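Local coordinates for biogenic amine-binding protein (Rhodnius prolixus, PDB 4GE1) that binds biogenic amines such as tryptamine in the central pocket of a salivary lipocalin, probably to sequester host amines while the insect feeds, at residues Tyr112-His124 and Leu135-Val149. Residues are numbered along the deposited sequence; the frame is centred on the assembly and turned at random.
With TSS (2-(1H-indol-3-yl)ethanamine), chain E.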
ATOM      1  N   TYR A 112      -8.337  -0.203  -5.441  1.00 31.88           N
ATOM      2  CA  TYR A 112      -8.703   0.965  -4.650  1.00 41.74           C
ATOM      3  C   TYR A 112     -10.217   1.106  -4.528  1.00 46.63           C
ATOM      4  O   TYR A 112     -10.930   1.350  -5.505  1.00 48.38           O
ATOM      5  CB  TYR A 112      -8.016   2.247  -5.150  1.00 40.55           C
ATOM      6  CG  TYR A 112      -6.611   2.365  -4.603  1.00 38.12           C
ATOM      7  CD1 TYR A 112      -5.520   1.931  -5.341  1.00 34.99           C
ATOM      8  CD2 TYR A 112      -6.383   2.854  -3.321  1.00 36.09           C
ATOM      9  CE1 TYR A 112      -4.230   2.012  -4.833  1.00 37.77           C
ATOM     10  CE2 TYR A 112      -5.093   2.937  -2.799  1.00 34.63           C
ATOM     11  CZ  TYR A 112      -4.021   2.517  -3.563  1.00 31.98           C
ATOM     12  OH  TYR A 112      -2.739   2.580  -3.061  1.00 30.22           O
ATOM     13  N   ILE A 113     -10.683   0.916  -3.301  1.00 47.04           N
ATOM     14  CA  ILE A 113     -12.087   1.000  -2.950  1.00 47.93           C
ATOM     15  C   ILE A 113     -12.583   2.443  -2.987  1.00 51.60           C
ATOM     16  O   ILE A 113     -13.712   2.709  -3.420  1.00 43.85           O
ATOM     17  CB  ILE A 113     -12.299   0.407  -1.549  1.00 48.60           C
ATOM     18  CG1 ILE A 113     -11.961  -1.082  -1.562  1.00 51.32           C
ATOM     19  CG2 ILE A 113     -13.716   0.648  -1.068  1.00 42.89           C
ATOM     20  CD1 ILE A 113     -11.934  -1.716  -0.190  1.00 58.15           C
ATOM     21  N   ASP A 114     -11.729   3.368  -2.544  1.00 50.24           N
ATOM     22  CA  ASP A 114     -12.058   4.792  -2.511  1.00 52.21           C
ATOM     23  C   ASP A 114     -10.819   5.655  -2.230  1.00 53.95           C
ATOM     24  O   ASP A 114      -9.836   5.180  -1.655  1.00 51.53           O
ATOM     25  CB  ASP A 114     -13.132   5.068  -1.457  1.00 56.50           C
ATOM     26  CG  ASP A 114     -13.707   6.472  -1.554  1.00 72.79           C
ATOM     27  OD1 ASP A 114     -13.719   7.043  -2.666  1.00 77.49           O
ATOM     28  OD2 ASP A 114     -14.159   7.004  -0.517  1.00 77.45           O
ATOM     29  N   THR A 115     -10.880   6.922  -2.634  1.00 47.31           N
ATOM     30  CA  THR A 115      -9.817   7.885  -2.344  1.00 46.70           C
ATOM     31  C   THR A 115     -10.240   9.293  -2.740  1.00 53.88           C
ATOM     32  O   THR A 115     -11.002   9.477  -3.689  1.00 57.41           O
ATOM     33  CB  THR A 115      -8.521   7.554  -3.096  1.00 46.61           C
ATOM     34  OG1 THR A 115      -7.493   8.476  -2.708  1.00 42.42           O
ATOM     35  CG2 THR A 115      -8.741   7.652  -4.602  1.00 48.03           C
ATOM     36  N   ASP A 116      -9.748  10.289  -2.011  1.00 56.80           N
ATOM     37  CA  ASP A 116      -9.977  11.677  -2.390  1.00 56.11           C
ATOM     38  C   ASP A 116      -8.670  12.283  -2.889  1.00 55.68           C
ATOM     39  O   ASP A 116      -8.568  13.495  -3.092  1.00 60.93           O
ATOM     40  CB  ASP A 116     -10.551  12.482  -1.222  1.00 60.85           C
ATOM     41  CG  ASP A 116      -9.546  12.696  -0.106  1.00 70.21           C
ATOM     42  OD1 ASP A 116      -8.470  12.055  -0.130  1.00 64.62           O
ATOM     43  OD2 ASP A 116      -9.839  13.502   0.803  1.00 78.03           O
ATOM     44  N   TYR A 117      -7.673  11.421  -3.074  1.00 50.24           N
ATOM     45  CA  TYR A 117      -6.389  11.801  -3.672  1.00 46.29           C
ATOM     46  C   TYR A 117      -5.450  12.589  -2.745  1.00 52.10           C
ATOM     47  O   TYR A 117      -4.252  12.288  -2.667  1.00 50.40           O
ATOM     48  CB  TYR A 117      -6.606  12.545  -4.999  1.00 51.31           C
ATOM     49  CG  TYR A 117      -7.356  11.720  -6.023  1.00 62.50           C
ATOM     50  CD1 TYR A 117      -6.683  10.836  -6.858  1.00 60.25           C
ATOM     51  CD2 TYR A 117      -8.743  11.809  -6.143  1.00 64.75           C
ATOM     52  CE1 TYR A 117      -7.364  10.071  -7.789  1.00 61.37           C
ATOM     53  CE2 TYR A 117      -9.435  11.042  -7.068  1.00 60.65           C
ATOM     54  CZ  TYR A 117      -8.738  10.175  -7.888  1.00 60.77           C
ATOM     55  OH  TYR A 117      -9.408   9.408  -8.810  1.00 55.37           O
ATOM     56  N   SER A 118      -5.984  13.587  -2.045  1.00 53.93           N
ATOM     57  CA  SER A 118      -5.139  14.490  -1.260  1.00 53.83           C
ATOM     58  C   SER A 118      -5.209  14.262   0.253  1.00 52.54           C
ATOM     59  O   SER A 118      -4.590  14.997   1.021  1.00 46.06           O
ATOM     60  CB  SER A 118      -5.422  15.964  -1.613  1.00 45.03           C
ATOM     61  OG  SER A 118      -6.744  16.360  -1.280  1.00 56.81           O
ATOM     62  N   LYS A 119      -5.948  13.242   0.681  1.00 50.76           N
ATOM     63  CA  LYS A 119      -6.054  12.938   2.106  1.00 41.02           C
ATOM     64  C   LYS A 119      -5.990  11.449   2.429  1.00 45.32           C
ATOM     65  O   LYS A 119      -5.142  11.019   3.220  1.00 48.14           O
ATOM     66  CB  LYS A 119      -7.328  13.537   2.699  1.00 42.69           C
ATOM     67  CG  LYS A 119      -7.263  15.033   2.915  1.00 62.02           C
ATOM     68  CD  LYS A 119      -8.527  15.544   3.570  1.00 68.81           C
ATOM     69  CE  LYS A 119      -8.408  17.019   3.892  1.00 78.66           C
ATOM     70  NZ  LYS A 119      -8.110  17.825   2.675  1.00 85.73           N
ATOM     71  N   TYR A 120      -6.885  10.671   1.823  1.00 42.75           N
ATOM     72  CA  TYR A 120      -7.045   9.268   2.189  1.00 37.55           C
ATOM     73  C   TYR A 120      -7.271   8.363   0.984  1.00 35.43           C
ATOM     74  O   TYR A 120      -7.740   8.802  -0.064  1.00 43.69           O
ATOM     75  CB  TYR A 120      -8.232   9.112   3.138  1.00 45.54           C
ATOM     76  CG  TYR A 120      -9.575   9.134   2.423  1.00 48.82           C
ATOM     77  CD1 TYR A 120     -10.189   7.952   2.002  1.00 49.10           C
ATOM     78  CD2 TYR A 120     -10.218  10.335   2.155  1.00 44.08           C
ATOM     79  CE1 TYR A 120     -11.415   7.974   1.338  1.00 44.14           C
ATOM     80  CE2 TYR A 120     -11.442  10.368   1.494  1.00 48.18           C
ATOM     81  CZ  TYR A 120     -12.035   9.185   1.087  1.00 51.51           C
ATOM     82  OH  TYR A 120     -13.246   9.219   0.434  1.00 50.59           O
ATOM     83  N   SER A 121      -6.945   7.091   1.153  1.00 39.46           N
ATOM     84  CA  SER A 121      -7.338   6.064   0.202  1.00 39.87           C
ATOM     85  C   SER A 121      -7.584   4.768   0.956  1.00 42.33           C
ATOM     86  O   SER A 121      -6.994   4.530   2.004  1.00 49.22           O
ATOM     87  CB  SER A 121      -6.268   5.863  -0.868  1.00 38.07           C
ATOM     88  OG  SER A 121      -5.040   5.448  -0.302  1.00 33.26           O
ATOM     89  N   VAL A 122      -8.467   3.936   0.426  1.00 42.01           N
ATOM     90  CA  VAL A 122      -8.758   2.650   1.041  1.00 41.68           C
ATOM     91  C   VAL A 122      -8.508   1.558   0.008  1.00 43.91           C
ATOM     92  O   VAL A 122      -8.982   1.640  -1.124  1.00 39.99           O
ATOM     93  CB  VAL A 122     -10.193   2.611   1.561  1.00 43.54           C
ATOM     94  CG1 VAL A 122     -10.497   1.260   2.185  1.00 47.50           C
ATOM     95  CG2 VAL A 122     -10.405   3.747   2.563  1.00 33.92           C
ATOM     96  N   VAL A 123      -7.732   0.550   0.382  1.00 34.44           N
ATOM     97  CA  VAL A 123      -7.240  -0.388  -0.613  1.00 29.84           C
ATOM     98  C   VAL A 123      -7.405  -1.842  -0.178  1.00 41.03           C
ATOM     99  O   VAL A 123      -7.418  -2.153   1.011  1.00 39.75           O
ATOM    100  CB  VAL A 123      -5.752  -0.090  -0.982  1.00 37.22           C
ATOM    101  CG1 VAL A 123      -4.793  -0.479   0.163  1.00 31.87           C
ATOM    102  CG2 VAL A 123      -5.364  -0.774  -2.285  1.00 31.72           C
ATOM    103  N   HIS A 124      -7.565  -2.721  -1.159  1.00 35.72           N
ATOM    104  CA  HIS A 124      -7.484  -4.154  -0.938  1.00 27.87           C
ATOM    105  C   HIS A 124      -6.345  -4.697  -1.793  1.00 37.04           C
ATOM    106  O   HIS A 124      -6.320  -4.490  -3.012  1.00 34.53           O
ATOM    107  CB  HIS A 124      -8.808  -4.835  -1.305  1.00 31.83           C
ATOM    108  CG  HIS A 124      -8.726  -6.331  -1.342  1.00 42.63           C
ATOM    109  ND1 HIS A 124      -8.510  -7.035  -2.503  1.00 48.48           N
ATOM    110  CD2 HIS A 124      -8.830  -7.252  -0.352  1.00 45.52           C
ATOM    111  CE1 HIS A 124      -8.487  -8.332  -2.232  1.00 52.33           C
ATOM    112  NE2 HIS A 124      -8.677  -8.487  -0.937  1.00 51.45           N
ATOM    113  N   LEU A 135      -4.798  -8.076   2.267  1.00 26.60           N
ATOM    114  CA  LEU A 135      -4.680  -6.873   3.056  1.00 31.21           C
ATOM    115  C   LEU A 135      -5.792  -5.896   2.727  1.00 36.84           C
ATOM    116  O   LEU A 135      -6.046  -5.588   1.555  1.00 30.90           O
ATOM    117  CB  LEU A 135      -3.321  -6.220   2.793  1.00 32.58           C
ATOM    118  CG  LEU A 135      -3.024  -4.918   3.531  1.00 31.55           C
ATOM    119  CD1 LEU A 135      -2.688  -5.219   4.972  1.00 26.97           C
ATOM    120  CD2 LEU A 135      -1.867  -4.187   2.855  1.00 35.88           C
ATOM    121  N   TYR A 136      -6.466  -5.427   3.770  1.00 27.04           N
ATOM    122  CA  TYR A 136      -7.324  -4.254   3.667  1.00 35.64           C
ATOM    123  C   TYR A 136      -6.648  -3.113   4.422  1.00 37.65           C
ATOM    124  O   TYR A 136      -6.346  -3.241   5.612  1.00 38.75           O
ATOM    125  CB  TYR A 136      -8.698  -4.530   4.279  1.00 37.39           C
ATOM    126  CG  TYR A 136      -9.600  -5.397   3.436  1.00 40.83           C
ATOM    127  CD1 TYR A 136     -10.346  -4.853   2.398  1.00 45.34           C
ATOM    128  CD2 TYR A 136      -9.722  -6.758   3.689  1.00 45.99           C
ATOM    129  CE1 TYR A 136     -11.181  -5.638   1.632  1.00 51.72           C
ATOM    130  CE2 TYR A 136     -10.558  -7.553   2.931  1.00 51.14           C
ATOM    131  CZ  TYR A 136     -11.286  -6.988   1.906  1.00 53.35           C
ATOM    132  OH  TYR A 136     -12.112  -7.778   1.149  1.00 48.23           O
ATOM    133  N   ALA A 137      -6.404  -1.999   3.743  1.00 34.76           N
ATOM    134  CA  ALA A 137      -5.631  -0.918   4.353  1.00 31.25           C
ATOM    135  C   ALA A 137      -6.264   0.462   4.212  1.00 38.29           C
ATOM    136  O   ALA A 137      -6.737   0.836   3.137  1.00 32.28           O
ATOM    137  CB  ALA A 137      -4.198  -0.899   3.789  1.00 27.61           C
ATOM    138  N   VAL A 138      -6.258   1.209   5.313  1.00 36.58           N
ATOM    139  CA  VAL A 138      -6.541   2.638   5.281  1.00 34.39           C
ATOM    140  C   VAL A 138      -5.227   3.422   5.187  1.00 39.26           C
ATOM    141  O   VAL A 138      -4.265   3.153   5.919  1.00 32.69           O
ATOM    142  CB  VAL A 138      -7.362   3.086   6.499  1.00 39.97           C
ATOM    143  CG1 VAL A 138      -7.471   4.602   6.539  1.00 36.83           C
ATOM    144  CG2 VAL A 138      -8.749   2.447   6.456  1.00 34.11           C
ATOM    145  N   GLN A 139      -5.191   4.376   4.266  1.00 33.95           N
ATOM    146  CA  GLN A 139      -3.968   5.112   3.956  1.00 32.20           C
ATOM    147  C   GLN A 139      -4.215   6.622   3.985  1.00 33.42           C
ATOM    148  O   GLN A 139      -5.280   7.101   3.595  1.00 37.82           O
ATOM    149  CB  GLN A 139      -3.405   4.651   2.604  1.00 32.16           C
ATOM    150  CG  GLN A 139      -3.261   3.123   2.522  1.00 30.32           C
ATOM    151  CD  GLN A 139      -2.729   2.628   1.187  1.00 31.08           C
ATOM    152  OE1 GLN A 139      -1.983   1.652   1.130  1.00 32.92           O
ATOM    153  NE2 GLN A 139      -3.122   3.286   0.107  1.00 35.41           N
ATOM    154  N   SER A 140      -3.236   7.366   4.482  1.00 35.39           N
ATOM    155  CA  SER A 140      -3.393   8.800   4.670  1.00 35.82           C
ATOM    156  C   SER A 140      -2.184   9.535   4.099  1.00 34.66           C
ATOM    157  O   SER A 140      -1.097   8.970   3.987  1.00 40.58           O
ATOM    158  CB  SER A 140      -3.556   9.115   6.156  1.00 34.89           C
ATOM    159  OG  SER A 140      -3.634  10.515   6.395  1.00 39.91           O
ATOM    160  N   ARG A 141      -2.385  10.788   3.717  1.00 40.74           N
ATOM    161  CA  ARG A 141      -1.284  11.627   3.259  1.00 43.48           C
ATOM    162  C   ARG A 141      -0.488  12.108   4.467  1.00 44.90           C
ATOM    163  O   ARG A 141       0.662  12.526   4.336  1.00 50.74           O
ATOM    164  CB  ARG A 141      -1.806  12.815   2.449  1.00 37.26           C
ATOM    165  CG  ARG A 141      -2.384  12.441   1.078  1.00 37.68           C
ATOM    166  CD  ARG A 141      -1.364  11.722   0.191  1.00 36.73           C
ATOM    167  NE  ARG A 141      -1.742  11.759  -1.221  1.00 37.96           N
ATOM    168  CZ  ARG A 141      -1.036  11.206  -2.205  1.00 40.52           C
ATOM    169  NH1 ARG A 141       0.086  10.559  -1.935  1.00 30.32           N
ATOM    170  NH2 ARG A 141      -1.452  11.306  -3.466  1.00 38.33           N
ATOM    171  N   THR A 142      -1.118  12.053   5.641  1.00 40.35           N
ATOM    172  CA  THR A 142      -0.450  12.368   6.899  1.00 36.28           C
ATOM    173  C   THR A 142      -0.403  11.127   7.794  1.00 41.12           C
ATOM    174  O   THR A 142      -0.983  10.088   7.462  1.00 39.86           O
ATOM    175  CB  THR A 142      -1.125  13.534   7.636  1.00 36.31           C
ATOM    176  OG1 THR A 142      -2.530  13.286   7.731  1.00 46.34           O
ATOM    177  CG2 THR A 142      -0.898  14.857   6.886  1.00 38.69           C
ATOM    178  N   GLU A 143       0.299  11.234   8.916  1.00 39.88           N
ATOM    179  CA  GLU A 143       0.522  10.084   9.789  1.00 47.08           C
ATOM    180  C   GLU A 143      -0.776   9.599  10.437  1.00 46.76           C
ATOM    181  O   GLU A 143      -0.914   8.418  10.758  1.00 46.66           O
ATOM    182  CB  GLU A 143       1.579  10.408  10.851  1.00 42.64           C
ATOM    183  CG  GLU A 143       2.914  10.830  10.262  1.00 51.89           C
ATOM    184  CD  GLU A 143       3.999  11.015  11.311  1.00 60.39           C
ATOM    185  OE1 GLU A 143       4.764  11.996  11.205  1.00 74.06           O
ATOM    186  OE2 GLU A 143       4.097  10.178  12.230  1.00 56.88           O
ATOM    187  N   ASN A 144      -1.720  10.515  10.623  1.00 55.37           N
ATOM    188  CA  ASN A 144      -3.036  10.179  11.166  1.00 58.67           C
ATOM    189  C   ASN A 144      -4.116  10.504  10.141  1.00 56.29           C
ATOM    190  O   ASN A 144      -3.902  11.338   9.261  1.00 56.56           O
ATOM    191  CB  ASN A 144      -3.299  10.960  12.458  1.00 66.04           C
ATOM    192  CG  ASN A 144      -2.106  10.951  13.402  1.00 77.03           C
ATOM    193  OD1 ASN A 144      -1.924  10.016  14.184  1.00 78.82           O
ATOM    194  ND2 ASN A 144      -1.285  11.999  13.332  1.00 75.05           N
ATOM    195  N   VAL A 145      -5.273   9.851  10.240  1.00 48.77           N
ATOM    196  CA  VAL A 145      -6.366  10.187   9.340  1.00 43.11           C
ATOM    197  C   VAL A 145      -6.953  11.539   9.740  1.00 47.57           C
ATOM    198  O   VAL A 145      -7.273  11.767  10.906  1.00 58.31           O
ATOM    199  CB  VAL A 145      -7.473   9.106   9.323  1.00 52.72           C
ATOM    200  CG1 VAL A 145      -8.580   9.501   8.363  1.00 50.35           C
ATOM    201  CG2 VAL A 145      -6.899   7.750   8.936  1.00 47.63           C
ATOM    202  N   LYS A 146      -7.069  12.446   8.775  1.00 58.13           N
ATOM    203  CA  LYS A 146      -7.678  13.746   9.035  1.00 63.35           C
ATOM    204  C   LYS A 146      -9.076  13.553   9.607  1.00 66.02           C
ATOM    205  O   LYS A 146      -9.888  12.814   9.051  1.00 64.26           O
ATOM    206  CB  LYS A 146      -7.748  14.577   7.754  1.00 68.57           C
ATOM    207  CG  LYS A 146      -6.405  15.096   7.289  1.00 76.20           C
ATOM    208  CD  LYS A 146      -5.804  16.020   8.330  1.00 82.17           C
ATOM    209  CE  LYS A 146      -4.454  16.550   7.890  1.00 77.54           C
ATOM    210  NZ  LYS A 146      -3.862  17.426   8.935  1.00 80.18           N
ATOM    211  N   GLU A 147      -9.352  14.223  10.719  1.00 67.67           N
ATOM    212  CA  GLU A 147     -10.620  14.061  11.422  1.00 69.17           C
ATOM    213  C   GLU A 147     -11.837  14.237  10.510  1.00 74.25           C
ATOM    214  O   GLU A 147     -12.838  13.539  10.668  1.00 77.34           O
ATOM    215  CB  GLU A 147     -10.693  15.026  12.612  1.00 71.89           C
ATOM    216  CG  GLU A 147     -11.844  14.765  13.578  1.00 77.55           C
ATOM    217  CD  GLU A 147     -13.151  15.404  13.136  1.00 87.41           C
ATOM    218  OE1 GLU A 147     -13.107  16.442  12.437  1.00 88.86           O
ATOM    219  OE2 GLU A 147     -14.223  14.869  13.493  1.00 90.65           O
ATOM    220  N   ASP A 148     -11.746  15.158   9.553  1.00 78.97           N
ATOM    221  CA  ASP A 148     -12.896  15.504   8.714  1.00 82.34           C
ATOM    222  C   ASP A 148     -13.197  14.512   7.583  1.00 74.25           C
ATOM    223  O   ASP A 148     -14.167  14.689   6.838  1.00 72.23           O
ATOM    224  CB  ASP A 148     -12.765  16.931   8.165  1.00 93.51           C
ATOM    225  CG  ASP A 148     -11.422  17.188   7.505  1.00 99.23           C
ATOM    226  OD1 ASP A 148     -10.787  16.223   7.030  1.00 98.61           O
ATOM    227  OD2 ASP A 148     -11.005  18.365   7.455  1.00103.47           O
ATOM    228  N   VAL A 149     -12.372  13.475   7.454  1.00 65.98           N
ATOM    229  CA  VAL A 149     -12.615  12.438   6.453  1.00 60.52           C
ATOM    230  C   VAL A 149     -12.824  11.066   7.087  1.00 59.80           C
ATOM    231  O   VAL A 149     -12.941  10.064   6.382  1.00 56.00           O
ATOM    232  CB  VAL A 149     -11.477  12.339   5.401  1.00 53.38           C
ATOM    233  CG1 VAL A 149     -11.294  13.662   4.681  1.00 57.13           C
ATOM    234  CG2 VAL A 149     -10.172  11.875   6.048  1.00 59.10           C
TER
HETATM  235  N1  TSS E 201       3.766  -3.076   0.223  1.00 34.81           N
HETATM  236  CA  TSS E 201       2.959  -4.258   0.043  1.00 33.03           C
HETATM  237  CB  TSS E 201       1.519  -4.167   0.441  1.00 28.36           C
HETATM  238  CG  TSS E 201       0.803  -2.880   0.178  1.00 22.27           C
HETATM  239  CD1 TSS E 201       0.370  -1.967   1.129  1.00 26.25           C
HETATM  240  NE1 TSS E 201      -0.248  -0.940   0.508  1.00 28.66           N
HETATM  241  CE2 TSS E 201      -0.223  -1.149  -0.856  1.00 29.18           C
HETATM  242  CD2 TSS E 201       0.415  -2.341  -1.086  1.00 23.34           C
HETATM  243  CZ2 TSS E 201      -0.716  -0.375  -1.942  1.00 31.48           C
HETATM  244  CH2 TSS E 201      -0.564  -0.832  -3.247  1.00 29.68           C
HETATM  245  CZ3 TSS E 201       0.085  -2.046  -3.482  1.00 33.62           C
HETATM  246  CE3 TSS E 201       0.576  -2.804  -2.413  1.00 23.18           C
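S121 and V123 each exchange a pair of backbone hydrogen bonds with Q139 and A137, respectively, joining strands 120-124 and 135-140 antiparallel. On the pocket side, the carboxamide of Q139 is fixed by three hydrogen bonds. Its NE2 donates to S121 OG (2.9 Å) and, at 3.3 Å, to Y112 OH, both lying near the amide plane. The extended chain beyond CG (chi2 179°) carries the group to them, and with NE2 so engaged, OE1 is turned to accept from the indole NE1 of tryptamine (3.2 Å). V123 CG1 packs against A137 CB (3.7 Å) beside this amide, and L135 CD2 touches the indole.

Just past strand 135-140, R141 bends at chi2 (-58°) toward the 116-119 turn, where its NE (2.9 Å) and NH2 (3.1 Å) both donate to Y117 O, near the guanidinium plane at its edge. On the other face of the sheet, H124 CD2 sits over the Y136 ring, 3.3 Å from CZ, with the ring planes oblique at 51°. V149 meets K119 CD through CG1 and Y120 CD2 through CB.

R141 also bonds to F19 O and S23 O and makes a cation-pi contact with W24, the arginine-tryptophan pairing characteristic of lipocalins, joining the end of strand 130-140 and the 116-119 turn to helix 16-19 and the start of strand 23-31, while helix 150-159 covers Y120 and V138.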